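Local coordinates for occlusion-derived virus envelope protein E66 (Autographa californica nucleopolyhedrovirus, PDB 3VSN) that acts as a chondroitin lyase of the viral envelope, essential for oral infectivity and thought to digest the chondroitin sulfate barrier of the host midgut, at residues N150-L155 and D162-L167. Residues are numbered along the deposited sequence; the frame is centred on the assembly and turned at random.
Sequences NITIVL and DEAASL
Thr-152 and Ala-164 show how closely two consecutive helices can approach where a threonine faces an alanine: their CA atoms lie 5.0 Å apart. The methyl of Ala-164 points at the neighbouring helix, its CB lying 3.8 Å from CA and 3.4 Å from OG1 of Thr-152. Thr-152 meets this face of the second helix with both branches. CG2, anti to the backbone N, lies 3.7 Å from N of Ala-165 and 4.0 Å from its CB. The other branch, OG1, stands beside the backbone N (chi1 -59°) and comes to 3.2 Å from O of Ala-164, a close approach without a direct hydrogen bond. Helices 138-154 and 161-175 form a helical hairpin in the N-terminal alpha/alpha toroid, a helical domain related in sequence to that of polysaccharide lyase family 8, and the contact lies away from the catalytic residues. Although buried, the threonine hydroxyl is satisfied, bonding to Phe-148 O in its own helix and to Thr-168 OG1 across the interface. Thr-168 OG1 also bonds Ala-164 O and so links the Thr-152 hydroxyl to that carbonyl. Around this seam, Tyr-201 of helix 189-205 packs on Thr-152 and Leu-205 on Ala-165, while Ile-110 of helix 103-119 touches Ala-164.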
loop_
_atom_site.group_PDB
_atom_site.type_symbol
_atom_site.label_atom_id
_atom_site.label_comp_id
_atom_site.label_asym_id
_atom_site.label_seq_id
_atom_site.Cartn_x
_atom_site.Cartn_y
_atom_site.Cartn_z
ATOM N N ASN A 150 20.163 10.672 17.741
ATOM C CA ASN A 150 20.834 10.998 16.480
ATOM C C ASN A 150 22.057 11.901 16.667
ATOM O O ASN A 150 23.120 11.628 16.106
ATOM C CB ASN A 150 19.858 11.614 15.472
ATOM C CG ASN A 150 18.982 10.574 14.792
ATOM O OD1 ASN A 150 17.976 10.128 15.346
ATOM N ND2 ASN A 150 19.362 10.185 13.580
ATOM N N ILE A 151 21.905 12.959 17.464
ATOM C CA ILE A 151 23.002 13.900 17.718
ATOM C C ILE A 151 24.167 13.211 18.436
ATOM O O ILE A 151 25.311 13.292 17.983
ATOM C CB ILE A 151 22.524 15.168 18.475
ATOM C CG1 ILE A 151 21.601 15.996 17.573
ATOM C CG2 ILE A 151 23.713 16.019 18.914
ATOM C CD1 ILE A 151 21.027 17.251 18.203
ATOM N N THR A 152 23.865 12.510 19.529
ATOM C CA THR A 152 24.884 11.805 20.310
ATOM C C THR A 152 25.706 10.819 19.462
ATOM O O THR A 152 26.939 10.816 19.530
ATOM C CB THR A 152 24.268 11.085 21.531
ATOM O OG1 THR A 152 23.605 12.045 22.365
ATOM C CG2 THR A 152 25.341 10.371 22.349
ATOM N N ILE A 153 25.030 10.004 18.657
ATOM C CA ILE A 153 25.731 8.989 17.867
ATOM C C ILE A 153 26.548 9.581 16.714
ATOM O O ILE A 153 27.729 9.257 16.574
ATOM C CB ILE A 153 24.800 7.852 17.389
ATOM C CG1 ILE A 153 24.144 7.172 18.593
ATOM C CG2 ILE A 153 25.582 6.830 16.564
ATOM C CD1 ILE A 153 23.084 6.143 18.251
ATOM N N VAL A 154 25.953 10.454 15.901
ATOM C CA VAL A 154 26.702 10.990 14.752
ATOM C C VAL A 154 27.922 11.824 15.163
ATOM O O VAL A 154 28.873 11.960 14.389
ATOM C CB VAL A 154 25.827 11.756 13.722
ATOM C CG1 VAL A 154 24.669 10.885 13.246
ATOM C CG2 VAL A 154 25.332 13.092 14.273
ATOM N N LEU A 155 27.892 12.360 16.384
ATOM C CA LEU A 155 28.998 13.157 16.911
ATOM C C LEU A 155 29.955 12.338 17.785
ATOM O O LEU A 155 30.803 12.909 18.477
ATOM C CB LEU A 155 28.466 14.367 17.698
ATOM C CG LEU A 155 27.652 15.438 16.961
ATOM C CD1 LEU A 155 27.313 16.592 17.895
ATOM C CD2 LEU A 155 28.380 15.954 15.725
ATOM N N ASP A 162 30.949 13.117 24.753
ATOM C CA ASP A 162 30.735 12.915 26.186
ATOM C C ASP A 162 29.626 13.813 26.745
ATOM O O ASP A 162 28.812 13.358 27.546
ATOM C CB ASP A 162 32.042 13.071 26.975
ATOM C CG ASP A 162 32.979 11.880 26.803
ATOM O OD1 ASP A 162 32.525 10.792 26.382
ATOM O OD2 ASP A 162 34.182 12.031 27.099
ATOM N N GLU A 163 29.575 15.069 26.304
ATOM C CA GLU A 163 28.486 15.965 26.711
ATOM C C GLU A 163 27.124 15.509 26.168
ATOM O O GLU A 163 26.132 15.488 26.909
ATOM C CB GLU A 163 28.755 17.417 26.301
ATOM C CG GLU A 163 27.652 18.374 26.746
ATOM C CD GLU A 163 27.855 19.804 26.282
ATOM O OE1 GLU A 163 28.909 20.111 25.686
ATOM O OE2 GLU A 163 26.947 20.626 26.515
ATOM N N ALA A 164 27.078 15.154 24.884
ATOM C CA ALA A 164 25.835 14.691 24.263
ATOM C C ALA A 164 25.306 13.440 24.964
ATOM O O ALA A 164 24.113 13.347 25.262
ATOM C CB ALA A 164 26.030 14.440 22.771
ATOM N N ALA A 165 26.203 12.495 25.243
ATOM C CA ALA A 165 25.843 11.273 25.963
ATOM C C ALA A 165 25.316 11.561 27.368
ATOM O O ALA A 165 24.344 10.944 27.802
ATOM C CB ALA A 165 27.023 10.313 26.023
ATOM N N SER A 166 25.955 12.497 28.071
ATOM C CA SER A 166 25.540 12.859 29.431
ATOM C C SER A 166 24.172 13.538 29.453
ATOM O O SER A 166 23.344 13.258 30.324
ATOM C CB SER A 166 26.595 13.743 30.102
ATOM O OG SER A 166 27.807 13.024 30.263
ATOM N N LEU A 167 23.940 14.428 28.492
ATOM C CA LEU A 167 22.637 15.069 28.338
ATOM C C LEU A 167 21.559 14.037 28.011
ATOM O O LEU A 167 20.459 14.103 28.551
ATOM C CB LEU A 167 22.682 16.163 27.267
ATOM C CG LEU A 167 23.485 17.432 27.580
ATOM C CD1 LEU A 167 23.518 18.352 26.369
ATOM C CD2 LEU A 167 22.937 18.158 28.803
#